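Local coordinates for N-(5'-phosphoribosyl)anthranilate isomerase (Pyrococcus furiosus, PDB 4AAJ), which catalyses the isomerisation of N-(5-phospho-beta-D-ribosyl)anthranilate to 1-(2-carboxyphenylamino)-1-deoxy-D-ribulose 5-phosphate, the third step from chorismate to tryptophan, at residues 168-179 with 190-200; 30-38 with 65-73. One frame throughout, in Å; residues are numbered along the deposited sequence.

Contact 1: 168-179 with 190-200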
ATOM      1  N   SER A 168      -6.692  11.910   9.133  1.00 42.95           N
ATOM      2  CA  SER A 168      -6.335  12.173  10.536  1.00 46.16           C
ATOM      3  C   SER A 168      -7.203  11.428  11.542  1.00 45.49           C
ATOM      4  O   SER A 168      -6.692  10.849  12.504  1.00 44.10           O
ATOM      5  CB  SER A 168      -6.419  13.678  10.833  1.00 47.43           C
ATOM      6  OG  SER A 168      -5.210  14.336  10.492  1.00 52.40           O
ATOM      7  N   LEU A 169      -8.511  11.451  11.305  1.00 44.69           N
ATOM      8  CA  LEU A 169      -9.496  10.901  12.234  1.00 44.99           C
ATOM      9  C   LEU A 169      -9.686   9.392  12.107  1.00 44.37           C
ATOM     10  O   LEU A 169      -9.980   8.710  13.097  1.00 41.18           O
ATOM     11  CB  LEU A 169     -10.828  11.620  12.056  1.00 45.60           C
ATOM     12  CG  LEU A 169     -10.796  13.135  12.304  1.00 45.56           C
ATOM     13  CD1 LEU A 169     -12.033  13.776  11.707  1.00 46.43           C
ATOM     14  CD2 LEU A 169     -10.657  13.472  13.786  1.00 48.02           C
ATOM     15  N   VAL A 170      -9.518   8.867  10.894  1.00 40.72           N
ATOM     16  CA  VAL A 170      -9.502   7.417  10.711  1.00 38.69           C
ATOM     17  C   VAL A 170      -8.244   6.862  11.381  1.00 36.29           C
ATOM     18  O   VAL A 170      -8.315   5.864  12.097  1.00 38.65           O
ATOM     19  CB  VAL A 170      -9.572   6.990   9.221  1.00 37.37           C
ATOM     20  CG1 VAL A 170      -9.618   5.471   9.100  1.00 36.74           C
ATOM     21  CG2 VAL A 170     -10.790   7.587   8.534  1.00 36.88           C
ATOM     22  N   ALA A 171      -7.117   7.533  11.170  1.00 35.54           N
ATOM     23  CA  ALA A 171      -5.824   7.093  11.713  1.00 39.97           C
ATOM     24  C   ALA A 171      -5.814   7.055  13.250  1.00 43.59           C
ATOM     25  O   ALA A 171      -5.125   6.231  13.852  1.00 44.97           O
ATOM     26  CB  ALA A 171      -4.694   7.957  11.179  1.00 37.32           C
ATOM     27  N   ARG A 172      -6.592   7.945  13.864  1.00 47.18           N
ATOM     28  CA  ARG A 172      -6.746   7.976  15.321  1.00 46.53           C
ATOM     29  C   ARG A 172      -7.486   6.757  15.866  1.00 45.37           C
ATOM     30  O   ARG A 172      -7.191   6.288  16.971  1.00 44.57           O
ATOM     31  CB  ARG A 172      -7.430   9.268  15.769  1.00 52.47           C
ATOM     32  CG  ARG A 172      -6.495  10.468  15.824  1.00 57.82           C
ATOM     33  CD  ARG A 172      -7.206  11.686  16.392  1.00 65.15           C
ATOM     34  NE  ARG A 172      -7.474  11.544  17.824  1.00 69.23           N
ATOM     35  CZ  ARG A 172      -8.439  12.182  18.480  1.00 73.32           C
ATOM     36  NH1 ARG A 172      -9.251  13.016  17.838  1.00 73.31           N
ATOM     37  NH2 ARG A 172      -8.598  11.981  19.782  1.00 74.50           N
ATOM     38  N   LYS A 173      -8.429   6.237  15.086  1.00 42.55           N
ATOM     39  CA  LYS A 173      -9.238   5.090  15.493  1.00 43.56           C
ATOM     40  C   LYS A 173      -8.581   3.745  15.182  1.00 42.51           C
ATOM     41  O   LYS A 173      -8.709   2.799  15.958  1.00 42.34           O
ATOM     42  CB  LYS A 173     -10.630   5.153  14.852  1.00 44.44           C
ATOM     43  CG  LYS A 173     -11.574   6.180  15.466  1.00 49.13           C
ATOM     44  CD  LYS A 173     -12.523   5.539  16.468  1.00 53.22           C
ATOM     45  CE  LYS A 173     -13.477   6.565  17.063  1.00 55.42           C
ATOM     46  NZ  LYS A 173     -14.298   5.985  18.167  1.00 56.77           N
ATOM     47  N   ILE A 174      -7.896   3.652  14.039  1.00 37.73           N
ATOM     48  CA  ILE A 174      -7.345   2.369  13.577  1.00 36.45           C
ATOM     49  C   ILE A 174      -5.951   2.548  12.949  1.00 33.79           C
ATOM     50  O   ILE A 174      -5.645   3.628  12.454  1.00 32.92           O
ATOM     51  CB  ILE A 174      -8.291   1.666  12.572  1.00 37.07           C
ATOM     52  CG1 ILE A 174      -8.533   2.548  11.350  1.00 35.47           C
ATOM     53  CG2 ILE A 174      -9.623   1.308  13.225  1.00 38.92           C
ATOM     54  CD1 ILE A 174      -9.051   1.800  10.151  1.00 37.28           C
ATOM     55  N   PRO A 175      -5.104   1.494  12.970  1.00 34.03           N
ATOM     56  CA  PRO A 175      -3.827   1.628  12.266  1.00 33.65           C
ATOM     57  C   PRO A 175      -4.090   1.788  10.777  1.00 30.90           C
ATOM     58  O   PRO A 175      -4.866   1.033  10.223  1.00 33.21           O
ATOM     59  CB  PRO A 175      -3.141   0.272  12.503  1.00 33.22           C
ATOM     60  CG  PRO A 175      -3.846  -0.319  13.682  1.00 34.79           C
ATOM     61  CD  PRO A 175      -5.267   0.140  13.534  1.00 33.67           C
ATOM     62  N   VAL A 176      -3.485   2.796  10.164  1.00 30.73           N
ATOM     63  CA  VAL A 176      -3.585   2.983   8.710  1.00 31.95           C
ATOM     64  C   VAL A 176      -2.240   3.307   8.081  1.00 30.55           C
ATOM     65  O   VAL A 176      -1.360   3.892   8.716  1.00 29.76           O
ATOM     66  CB  VAL A 176      -4.585   4.097   8.290  1.00 32.31           C
ATOM     67  CG1 VAL A 176      -5.979   3.848   8.846  1.00 33.13           C
ATOM     68  CG2 VAL A 176      -4.086   5.469   8.695  1.00 34.89           C
ATOM     69  N   ILE A 177      -2.101   2.937   6.809  1.00 29.24           N
ATOM     70  CA  ILE A 177      -1.009   3.413   5.973  1.00 28.09           C
ATOM     71  C   ILE A 177      -1.637   4.438   5.051  1.00 30.30           C
ATOM     72  O   ILE A 177      -2.688   4.176   4.487  1.00 29.40           O
ATOM     73  CB  ILE A 177      -0.415   2.252   5.120  1.00 29.12           C
ATOM     74  CG1 ILE A 177      -0.028   1.065   6.007  1.00 31.57           C
ATOM     75  CG2 ILE A 177       0.742   2.725   4.256  1.00 28.60           C
ATOM     76  CD1 ILE A 177       1.042   1.352   7.026  1.00 35.71           C
ATOM     77  N   VAL A 178      -1.030   5.612   4.934  1.00 29.63           N
ATOM     78  CA  VAL A 178      -1.605   6.656   4.090  1.00 31.50           C
ATOM     79  C   VAL A 178      -0.783   6.785   2.791  1.00 31.97           C
ATOM     80  O   VAL A 178       0.432   6.641   2.801  1.00 31.31           O
ATOM     81  CB  VAL A 178      -1.754   7.975   4.884  1.00 35.46           C
ATOM     82  CG1 VAL A 178      -0.389   8.581   5.213  1.00 36.53           C
ATOM     83  CG2 VAL A 178      -2.653   8.968   4.153  1.00 38.61           C
ATOM     84  N   ALA A 179      -1.456   6.994   1.667  1.00 31.87           N
ATOM     85  CA  ALA A 179      -0.762   7.110   0.384  1.00 35.50           C
ATOM     86  C   ALA A 179      -1.442   8.132  -0.506  1.00 39.46           C
ATOM     87  O   ALA A 179      -2.631   8.417  -0.340  1.00 39.30           O
ATOM     88  CB  ALA A 179      -0.709   5.767  -0.323  1.00 33.97           C
ATOM     89  N   VAL A 190       2.552  15.660   6.265  1.00 57.52           N
ATOM     90  CA  VAL A 190       1.472  14.673   6.209  1.00 51.13           C
ATOM     91  C   VAL A 190       1.475  13.824   7.481  1.00 47.56           C
ATOM     92  O   VAL A 190       0.427  13.610   8.088  1.00 45.49           O
ATOM     93  CB  VAL A 190       1.571  13.785   4.944  1.00 50.65           C
ATOM     94  CG1 VAL A 190       0.665  12.562   5.058  1.00 48.70           C
ATOM     95  CG2 VAL A 190       1.215  14.593   3.702  1.00 50.11           C
ATOM     96  N   ILE A 191       2.660  13.372   7.887  1.00 46.40           N
ATOM     97  CA  ILE A 191       2.810  12.542   9.082  1.00 48.04           C
ATOM     98  C   ILE A 191       2.401  13.281  10.365  1.00 50.69           C
ATOM     99  O   ILE A 191       1.796  12.685  11.259  1.00 49.59           O
ATOM    100  CB  ILE A 191       4.239  11.967   9.199  1.00 48.08           C
ATOM    101  CG1 ILE A 191       4.455  10.896   8.123  1.00 48.96           C
ATOM    102  CG2 ILE A 191       4.474  11.372  10.581  1.00 49.42           C
ATOM    103  CD1 ILE A 191       5.883  10.412   7.982  1.00 49.39           C
ATOM    104  N   LYS A 192       2.728  14.572  10.445  1.00 52.69           N
ATOM    105  CA  LYS A 192       2.362  15.385  11.611  1.00 53.17           C
ATOM    106  C   LYS A 192       0.853  15.549  11.742  1.00 51.39           C
ATOM    107  O   LYS A 192       0.312  15.476  12.842  1.00 55.02           O
ATOM    108  CB  LYS A 192       3.047  16.755  11.578  1.00 55.13           C
ATOM    109  CG  LYS A 192       4.496  16.747  12.039  1.00 57.15           C
ATOM    110  CD  LYS A 192       4.987  18.156  12.368  1.00 61.18           C
ATOM    111  CE  LYS A 192       5.484  18.908  11.140  1.00 60.45           C
ATOM    112  NZ  LYS A 192       6.893  18.553  10.801  1.00 62.22           N
ATOM    113  N   VAL A 193       0.173  15.748  10.618  1.00 50.28           N
ATOM    114  CA  VAL A 193      -1.272  15.953  10.625  1.00 48.01           C
ATOM    115  C   VAL A 193      -2.025  14.640  10.838  1.00 48.17           C
ATOM    116  O   VAL A 193      -2.882  14.551  11.713  1.00 48.89           O
ATOM    117  CB  VAL A 193      -1.757  16.644   9.333  1.00 50.29           C
ATOM    118  CG1 VAL A 193      -3.271  16.800   9.336  1.00 50.12           C
ATOM    119  CG2 VAL A 193      -1.088  17.997   9.174  1.00 50.80           C
ATOM    120  N   VAL A 194      -1.688  13.629  10.042  1.00 44.48           N
ATOM    121  CA  VAL A 194      -2.426  12.362  10.022  1.00 42.16           C
ATOM    122  C   VAL A 194      -2.031  11.437  11.170  1.00 40.69           C
ATOM    123  O   VAL A 194      -2.877  10.709  11.710  1.00 41.41           O
ATOM    124  CB  VAL A 194      -2.239  11.626   8.667  1.00 41.50           C
ATOM    125  CG1 VAL A 194      -3.046  10.337   8.634  1.00 38.35           C
ATOM    126  CG2 VAL A 194      -2.649  12.535   7.510  1.00 41.96           C
ATOM    127  N   LYS A 195      -0.754  11.473  11.547  1.00 42.56           N
ATOM    128  CA  LYS A 195      -0.190  10.536  12.527  1.00 43.12           C
ATOM    129  C   LYS A 195      -0.554   9.076  12.223  1.00 41.00           C
ATOM    130  O   LYS A 195      -1.150   8.379  13.045  1.00 40.60           O
ATOM    131  CB  LYS A 195      -0.535  10.956  13.961  1.00 49.15           C
ATOM    132  CG  LYS A 195       0.346  12.095  14.452  1.00 52.96           C
ATOM    133  CD  LYS A 195      -0.063  12.588  15.832  1.00 57.37           C
ATOM    134  CE  LYS A 195       0.765  13.790  16.255  1.00 58.93           C
ATOM    135  NZ  LYS A 195       0.497  14.980  15.398  1.00 58.08           N
ATOM    136  N   PRO A 196      -0.194   8.608  11.021  1.00 40.04           N
ATOM    137  CA  PRO A 196      -0.561   7.251  10.615  1.00 38.29           C
ATOM    138  C   PRO A 196       0.389   6.209  11.201  1.00 36.56           C
ATOM    139  O   PRO A 196       1.431   6.559  11.756  1.00 37.63           O
ATOM    140  CB  PRO A 196      -0.383   7.305   9.099  1.00 38.34           C
ATOM    141  CG  PRO A 196       0.761   8.245   8.906  1.00 38.55           C
ATOM    142  CD  PRO A 196       0.626   9.284   9.998  1.00 39.34           C
ATOM    143  N   TYR A 197       0.030   4.936  11.056  1.00 34.41           N
ATOM    144  CA  TYR A 197       0.924   3.841  11.397  1.00 33.88           C
ATOM    145  C   TYR A 197       2.070   3.756  10.370  1.00 32.92           C
ATOM    146  O   TYR A 197       3.195   3.376  10.698  1.00 33.16           O
ATOM    147  CB  TYR A 197       0.130   2.526  11.495  1.00 34.51           C
ATOM    148  CG  TYR A 197       0.992   1.290  11.646  1.00 37.96           C
ATOM    149  CD1 TYR A 197       1.525   0.931  12.884  1.00 38.77           C
ATOM    150  CD2 TYR A 197       1.292   0.488  10.540  1.00 40.72           C
ATOM    151  CE1 TYR A 197       2.329  -0.192  13.017  1.00 41.16           C
ATOM    152  CE2 TYR A 197       2.087  -0.637  10.668  1.00 42.34           C
ATOM    153  CZ  TYR A 197       2.599  -0.974  11.909  1.00 43.24           C
ATOM    154  OH  TYR A 197       3.390  -2.094  12.038  1.00 46.19           O
ATOM    155  N   GLY A 198       1.783   4.125   9.124  1.00 32.42           N
ATOM    156  CA  GLY A 198       2.816   4.152   8.088  1.00 31.53           C
ATOM    157  C   GLY A 198       2.461   4.986   6.873  1.00 30.05           C
ATOM    158  O   GLY A 198       1.367   5.550   6.780  1.00 29.85           O
ATOM    159  N   VAL A 199       3.409   5.085   5.954  1.00 29.45           N
ATOM    160  CA  VAL A 199       3.206   5.813   4.706  1.00 30.61           C
ATOM    161  C   VAL A 199       3.595   4.930   3.530  1.00 30.03           C
ATOM    162  O   VAL A 199       4.413   4.019   3.674  1.00 30.68           O
ATOM    163  CB  VAL A 199       4.006   7.138   4.630  1.00 33.31           C
ATOM    164  CG1 VAL A 199       3.412   8.183   5.567  1.00 32.39           C
ATOM    165  CG2 VAL A 199       5.490   6.923   4.914  1.00 33.72           C
ATOM    166  N   ASP A 200       3.006   5.220   2.378  1.00 29.69           N
ATOM    167  CA  ASP A 200       3.234   4.475   1.159  1.00 30.12           C
ATOM    168  C   ASP A 200       3.500   5.470   0.040  1.00 31.37           C
ATOM    169  O   ASP A 200       2.771   6.448  -0.113  1.00 30.62           O
ATOM    170  CB  ASP A 200       1.987   3.639   0.863  1.00 32.16           C
ATOM    171  CG  ASP A 200       2.104   2.817  -0.395  1.00 36.84           C
ATOM    172  OD1 ASP A 200       2.792   1.790  -0.369  1.00 36.70           O
ATOM    173  OD2 ASP A 200       1.473   3.186  -1.406  1.00 41.57           O
TER
HETATM  174  O   HOH W   1      -2.871   4.992  12.145  1.00 37.65           O
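The carbonyl oxygen of Val-176 is gripped twice by the backbone at the start of the neighbouring strand: Gly-198 N donates at 3.2 Å, and Tyr-197 N just before it, nearer at 2.9 Å but badly bent (126°), adds a weak bond. A water accepts from Val-176 N and weakly from Tyr-197 N while donating to Ala-171 O. Parallel pairing then continues from Gly-198 O, which takes Val-178 N, to Val-178 O, which takes Asp-200 N. On one face of the sheet the CD1 of Ile-177 lies 3.5 Å over Gly-198 CA and also meets the edge of the Tyr-197 ring. On the other face, Val-178 CG1, held between its backbone N and carbonyl carbon (chi1 69°), touches Val-199 CG1, Pro-196 CG and Val-190 CG1. Between the helices, Ser-168 OG donates to Val-193 O at 2.6 Å, coming from above the carbonyl plane. Asp-200 OD1 forms a salt bridge with Lys-24. Val-176 N and O, Gly-198 O, Val-178 O and Val-193 O thus find partners amid apolar packing in the beta-alpha-beta unit 176-179, 187-194, 198-201, to which the Ser-168 bond and the water join helix 165-173.

Contact 2: 30-38 with 65-73. With SO4 (sulfate ion), chain D.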
ATOM      1  N   SER A  30      11.544  -4.291 -11.087  1.00 35.37           N
ATOM      2  CA  SER A  30      12.761  -5.067 -11.342  1.00 36.45           C
ATOM      3  C   SER A  30      13.435  -5.490 -10.052  1.00 37.20           C
ATOM      4  O   SER A  30      13.274  -4.846  -9.007  1.00 34.70           O
ATOM      5  CB  SER A  30      13.746  -4.224 -12.156  1.00 36.07           C
ATOM      6  OG  SER A  30      14.068  -3.035 -11.458  1.00 36.79           O
ATOM      7  N   LEU A  31      14.220  -6.559 -10.143  1.00 38.84           N
ATOM      8  CA  LEU A  31      15.135  -6.938  -9.066  1.00 39.29           C
ATOM      9  C   LEU A  31      16.102  -5.807  -8.695  1.00 39.70           C
ATOM     10  O   LEU A  31      16.479  -5.666  -7.532  1.00 40.11           O
ATOM     11  CB  LEU A  31      15.889  -8.231  -9.418  1.00 39.54           C
ATOM     12  CG  LEU A  31      15.021  -9.489  -9.576  1.00 38.32           C
ATOM     13  CD1 LEU A  31      15.735 -10.570 -10.385  1.00 43.63           C
ATOM     14  CD2 LEU A  31      14.587 -10.032  -8.226  1.00 38.20           C
ATOM     15  N   GLU A  32      16.479  -4.986  -9.677  1.00 42.59           N
ATOM     16  CA  GLU A  32      17.326  -3.818  -9.425  1.00 43.33           C
ATOM     17  C   GLU A  32      16.648  -2.825  -8.473  1.00 41.62           C
ATOM     18  O   GLU A  32      17.254  -2.356  -7.507  1.00 39.44           O
ATOM     19  CB  GLU A  32      17.715  -3.138 -10.751  1.00 48.43           C
ATOM     20  CG  GLU A  32      18.788  -2.064 -10.630  1.00 55.61           C
ATOM     21  CD  GLU A  32      20.186  -2.614 -10.355  1.00 60.12           C
ATOM     22  OE1 GLU A  32      20.346  -3.844 -10.170  1.00 61.51           O
ATOM     23  OE2 GLU A  32      21.137  -1.801 -10.321  1.00 63.30           O
ATOM     24  N   GLU A  33      15.377  -2.533  -8.739  1.00 39.59           N
ATOM     25  CA  GLU A  33      14.595  -1.651  -7.876  1.00 38.98           C
ATOM     26  C   GLU A  33      14.357  -2.278  -6.500  1.00 34.92           C
ATOM     27  O   GLU A  33      14.314  -1.578  -5.504  1.00 33.20           O
ATOM     28  CB  GLU A  33      13.268  -1.298  -8.546  1.00 40.66           C
ATOM     29  CG  GLU A  33      13.369  -0.132  -9.521  1.00 41.89           C
ATOM     30  CD  GLU A  33      12.047   0.173 -10.198  1.00 42.48           C
ATOM     31  OE1 GLU A  33      11.416  -0.766 -10.716  1.00 43.29           O
ATOM     32  OE2 GLU A  33      11.643   1.354 -10.226  1.00 46.17           O
ATOM     33  N   LEU A  34      14.223  -3.601  -6.462  1.00 35.93           N
ATOM     34  CA  LEU A  34      14.111  -4.320  -5.190  1.00 35.37           C
ATOM     35  C   LEU A  34      15.325  -4.039  -4.300  1.00 38.08           C
ATOM     36  O   LEU A  34      15.177  -3.699  -3.134  1.00 36.85           O
ATOM     37  CB  LEU A  34      13.920  -5.826  -5.423  1.00 32.71           C
ATOM     38  CG  LEU A  34      13.929  -6.740  -4.183  1.00 31.01           C
ATOM     39  CD1 LEU A  34      12.757  -6.422  -3.251  1.00 30.65           C
ATOM     40  CD2 LEU A  34      13.897  -8.200  -4.587  1.00 30.39           C
ATOM     41  N   GLU A  35      16.522  -4.151  -4.870  1.00 42.10           N
ATOM     42  CA  GLU A  35      17.754  -3.914  -4.112  1.00 43.39           C
ATOM     43  C   GLU A  35      17.822  -2.512  -3.513  1.00 42.65           C
ATOM     44  O   GLU A  35      18.210  -2.343  -2.365  1.00 46.75           O
ATOM     45  CB  GLU A  35      18.973  -4.212  -4.984  1.00 46.82           C
ATOM     46  CG  GLU A  35      19.203  -5.706  -5.161  1.00 49.25           C
ATOM     47  CD  GLU A  35      20.131  -6.051  -6.311  1.00 51.17           C
ATOM     48  OE1 GLU A  35      20.578  -5.129  -7.033  1.00 53.79           O
ATOM     49  OE2 GLU A  35      20.409  -7.258  -6.493  1.00 52.02           O
ATOM     50  N   ILE A  36      17.426  -1.519  -4.300  1.00 41.82           N
ATOM     51  CA  ILE A  36      17.342  -0.131  -3.857  1.00 43.61           C
ATOM     52  C   ILE A  36      16.392   0.042  -2.657  1.00 43.92           C
ATOM     53  O   ILE A  36      16.781   0.621  -1.638  1.00 43.67           O
ATOM     54  CB  ILE A  36      16.929   0.795  -5.031  1.00 44.83           C
ATOM     55  CG1 ILE A  36      17.927   0.663  -6.196  1.00 45.49           C
ATOM     56  CG2 ILE A  36      16.833   2.240  -4.573  1.00 45.38           C
ATOM     57  CD1 ILE A  36      17.422   1.191  -7.529  1.00 45.13           C
ATOM     58  N   VAL A  37      15.163  -0.473  -2.772  1.00 41.15           N
ATOM     59  CA  VAL A  37      14.155  -0.307  -1.715  1.00 39.90           C
ATOM     60  C   VAL A  37      14.453  -1.162  -0.475  1.00 39.60           C
ATOM     61  O   VAL A  37      14.213  -0.733   0.653  1.00 40.97           O
ATOM     62  CB  VAL A  37      12.691  -0.502  -2.230  1.00 39.02           C
ATOM     63  CG1 VAL A  37      12.418   0.406  -3.420  1.00 38.31           C
ATOM     64  CG2 VAL A  37      12.403  -1.949  -2.596  1.00 39.22           C
ATOM     65  N   GLU A  38      15.004  -2.355  -0.699  1.00 39.29           N
ATOM     66  CA  GLU A  38      15.422  -3.263   0.375  1.00 44.41           C
ATOM     67  C   GLU A  38      16.401  -2.647   1.361  1.00 43.69           C
ATOM     68  O   GLU A  38      16.488  -3.097   2.500  1.00 46.81           O
ATOM     69  CB  GLU A  38      16.100  -4.486  -0.214  1.00 45.59           C
ATOM     70  CG  GLU A  38      15.224  -5.708  -0.325  1.00 47.91           C
ATOM     71  CD  GLU A  38      15.991  -6.876  -0.887  1.00 47.21           C
ATOM     72  OE1 GLU A  38      17.036  -6.652  -1.540  1.00 51.42           O
ATOM     73  OE2 GLU A  38      15.554  -8.018  -0.680  1.00 49.90           O
ATOM     74  N   ILE A  65       9.461 -11.420  -5.456  1.00 26.15           N
ATOM     75  CA  ILE A  65       8.990 -12.045  -4.204  1.00 27.12           C
ATOM     76  C   ILE A  65      10.016 -13.043  -3.644  1.00 28.83           C
ATOM     77  O   ILE A  65      10.344 -13.004  -2.452  1.00 28.40           O
ATOM     78  CB  ILE A  65       7.610 -12.713  -4.392  1.00 27.51           C
ATOM     79  CG1 ILE A  65       6.549 -11.620  -4.653  1.00 28.25           C
ATOM     80  CG2 ILE A  65       7.251 -13.604  -3.203  1.00 28.27           C
ATOM     81  CD1 ILE A  65       5.199 -12.146  -5.107  1.00 27.25           C
ATOM     82  N   GLU A  66      10.519 -13.929  -4.500  1.00 28.67           N
ATOM     83  CA  GLU A  66      11.432 -14.971  -4.034  1.00 30.39           C
ATOM     84  C   GLU A  66      12.793 -14.441  -3.574  1.00 30.18           C
ATOM     85  O   GLU A  66      13.498 -15.137  -2.824  1.00 31.71           O
ATOM     86  CB  GLU A  66      11.613 -16.054  -5.103  1.00 31.15           C
ATOM     87  CG  GLU A  66      12.518 -15.621  -6.247  1.00 31.72           C
ATOM     88  CD  GLU A  66      12.558 -16.604  -7.397  1.00 34.24           C
ATOM     89  OE1 GLU A  66      12.068 -17.746  -7.238  1.00 33.06           O
ATOM     90  OE2 GLU A  66      13.100 -16.214  -8.464  1.00 34.54           O
ATOM     91  N   ASN A  67      13.173 -13.247  -4.026  1.00 26.84           N
ATOM     92  CA  ASN A  67      14.497 -12.691  -3.727  1.00 29.29           C
ATOM     93  C   ASN A  67      14.507 -11.601  -2.655  1.00 29.85           C
ATOM     94  O   ASN A  67      15.564 -11.078  -2.287  1.00 30.19           O
ATOM     95  CB  ASN A  67      15.129 -12.159  -5.010  1.00 30.52           C
ATOM     96  CG  ASN A  67      15.582 -13.273  -5.919  1.00 33.28           C
ATOM     97  OD1 ASN A  67      15.054 -13.465  -7.025  1.00 33.17           O
ATOM     98  ND2 ASN A  67      16.543 -14.046  -5.445  1.00 29.17           N
ATOM     99  N   SER A  68      13.324 -11.246  -2.164  1.00 27.85           N
ATOM    100  CA  SER A  68      13.219 -10.098  -1.287  1.00 28.52           C
ATOM    101  C   SER A  68      13.450 -10.414   0.196  1.00 28.23           C
ATOM    102  O   SER A  68      12.964 -11.410   0.716  1.00 30.65           O
ATOM    103  CB  SER A  68      11.854  -9.434  -1.461  1.00 28.84           C
ATOM    104  OG  SER A  68      11.773  -8.262  -0.676  1.00 29.41           O
ATOM    105  N   ALA A  69      14.165  -9.518   0.860  1.00 31.14           N
ATOM    106  CA  ALA A  69      14.386  -9.618   2.304  1.00 32.14           C
ATOM    107  C   ALA A  69      13.287  -8.890   3.088  1.00 31.75           C
ATOM    108  O   ALA A  69      13.251  -8.952   4.320  1.00 34.19           O
ATOM    109  CB  ALA A  69      15.761  -9.064   2.658  1.00 32.98           C
ATOM    110  N   ILE A  70      12.389  -8.204   2.379  1.00 29.57           N
ATOM    111  CA  ILE A  70      11.282  -7.469   3.023  1.00 27.82           C
ATOM    112  C   ILE A  70       9.936  -7.932   2.439  1.00 28.03           C
ATOM    113  O   ILE A  70       9.897  -8.486   1.350  1.00 26.59           O
ATOM    114  CB  ILE A  70      11.449  -5.923   2.899  1.00 28.46           C
ATOM    115  CG1 ILE A  70      11.434  -5.458   1.425  1.00 27.47           C
ATOM    116  CG2 ILE A  70      12.696  -5.444   3.659  1.00 30.17           C
ATOM    117  CD1 ILE A  70      11.472  -3.939   1.246  1.00 28.39           C
ATOM    118  N   PRO A  71       8.827  -7.749   3.177  1.00 28.77           N
ATOM    119  CA  PRO A  71       7.526  -8.120   2.617  1.00 27.39           C
ATOM    120  C   PRO A  71       7.286  -7.454   1.263  1.00 25.94           C
ATOM    121  O   PRO A  71       7.501  -6.249   1.109  1.00 27.15           O
ATOM    122  CB  PRO A  71       6.544  -7.576   3.656  1.00 28.69           C
ATOM    123  CG  PRO A  71       7.307  -7.720   4.943  1.00 27.59           C
ATOM    124  CD  PRO A  71       8.717  -7.340   4.596  1.00 27.52           C
ATOM    125  N   VAL A  72       6.853  -8.262   0.302  1.00 25.98           N
ATOM    126  CA  VAL A  72       6.458  -7.753  -1.007  1.00 24.18           C
ATOM    127  C   VAL A  72       4.952  -7.957  -1.165  1.00 23.38           C
ATOM    128  O   VAL A  72       4.451  -9.084  -1.187  1.00 25.21           O
ATOM    129  CB  VAL A  72       7.216  -8.482  -2.138  1.00 26.18           C
ATOM    130  CG1 VAL A  72       6.754  -7.990  -3.520  1.00 25.49           C
ATOM    131  CG2 VAL A  72       8.705  -8.259  -1.989  1.00 26.92           C
ATOM    132  N   PHE A  73       4.227  -6.851  -1.257  1.00 24.12           N
ATOM    133  CA  PHE A  73       2.790  -6.920  -1.454  1.00 22.87           C
ATOM    134  C   PHE A  73       2.481  -7.175  -2.934  1.00 22.53           C
ATOM    135  O   PHE A  73       3.008  -6.492  -3.793  1.00 24.15           O
ATOM    136  CB  PHE A  73       2.140  -5.623  -0.976  1.00 23.24           C
ATOM    137  CG  PHE A  73       1.978  -5.564   0.529  1.00 25.07           C
ATOM    138  CD1 PHE A  73       3.047  -5.194   1.347  1.00 25.72           C
ATOM    139  CD2 PHE A  73       0.767  -5.919   1.114  1.00 25.22           C
ATOM    140  CE1 PHE A  73       2.903  -5.179   2.744  1.00 26.66           C
ATOM    141  CE2 PHE A  73       0.607  -5.896   2.502  1.00 25.18           C
ATOM    142  CZ  PHE A  73       1.684  -5.530   3.312  1.00 26.24           C
TER
HETATM  143  S   SO4 D1209      16.198  -6.883 -13.267  0.50 44.03           S
HETATM  144  O1  SO4 D1209      15.040  -7.698 -12.828  0.50 41.68           O
HETATM  145  O2  SO4 D1209      17.358  -7.782 -13.438  0.50 42.24           O
HETATM  146  O3  SO4 D1209      16.560  -5.846 -12.282  0.50 41.96           O
HETATM  147  O4  SO4 D1209      15.850  -6.234 -14.554  0.50 42.93           O
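A single glutamate carboxylate reaches from helix 31-38 to the backbone of the turn after helix 58-67: Glu-38 OE2 accepts from Ala-69 N at 2.6 Å, a short hydrogen bond across the contact. The N-H points at the anti lone pair, away from the other carboxylate oxygen, with an angle of 156°. Beyond CG the glutamate is extended (chi2 -179°), which carries the carboxylate over to the turn until OE2 also lies 3.2 Å from Ser-68 CA and against the methyl of Ala-69. The turn has a brace of its own, since Ser-68 OG donates to Ile-70 O at 2.8 Å and joins the two residues that flank Ala-69.

Apolar groups pack around this bond. Leu-34 aims its branched end at Ser-68: CG stands opposite the backbone N (chi1 174°), and CD1 comes within 3.3 Å of Ser-68 OG while CD2 lies against the CA and CB of the serine. One turn earlier in the helix, Leu-31 rests CD2 against Asn-67 CB, 3.9 Å away, the two side chains crossing at a slant. Further along the helix Ile-70 CD1 packs 4.1 Å from Glu-38 CA, with Val-37 CG2 slightly farther off.

The helix start is capped by Ser-30, whose OG accepts from Glu-33 N. There a sulfate, probably from the crystallisation liquor, takes Leu-31 N on O1 and Glu-32 N on O3 at 2.7 Å, and Lys-60 NZ binds it too; the helix dipole would be expected to help hold the anion. Val-37 meanwhile packs on Ile-25 and Thr-44 of the barrel strands. Such packing of an outer helix against the next helix and the loop leading into the following strand is characteristic of the (beta/alpha)8, or TIM, barrel.

How the contacts relate
The two contacts sample one closed eight-stranded parallel barrel on opposite sides of the chain's centre. Their own centres are 24 Å apart, and their nearest atoms, about 7 Å apart, do not touch. Contact 2 comes first along the chain. It sets helix 31-38 beside the end of helix 58-67 and the approach to strand 72-76, whereas contact 1 joins the last two strands, 176-179 and 198-201, and the helices that precede each. Strand 22-25 connects them: it borders strand 198-201 and lies beside Val-37, and its Lys-24 pairs with Asp-200 of contact 1 and is touched by Phe-73 of contact 2. Neighbouring beta-alpha units thus build the single-chain barrel.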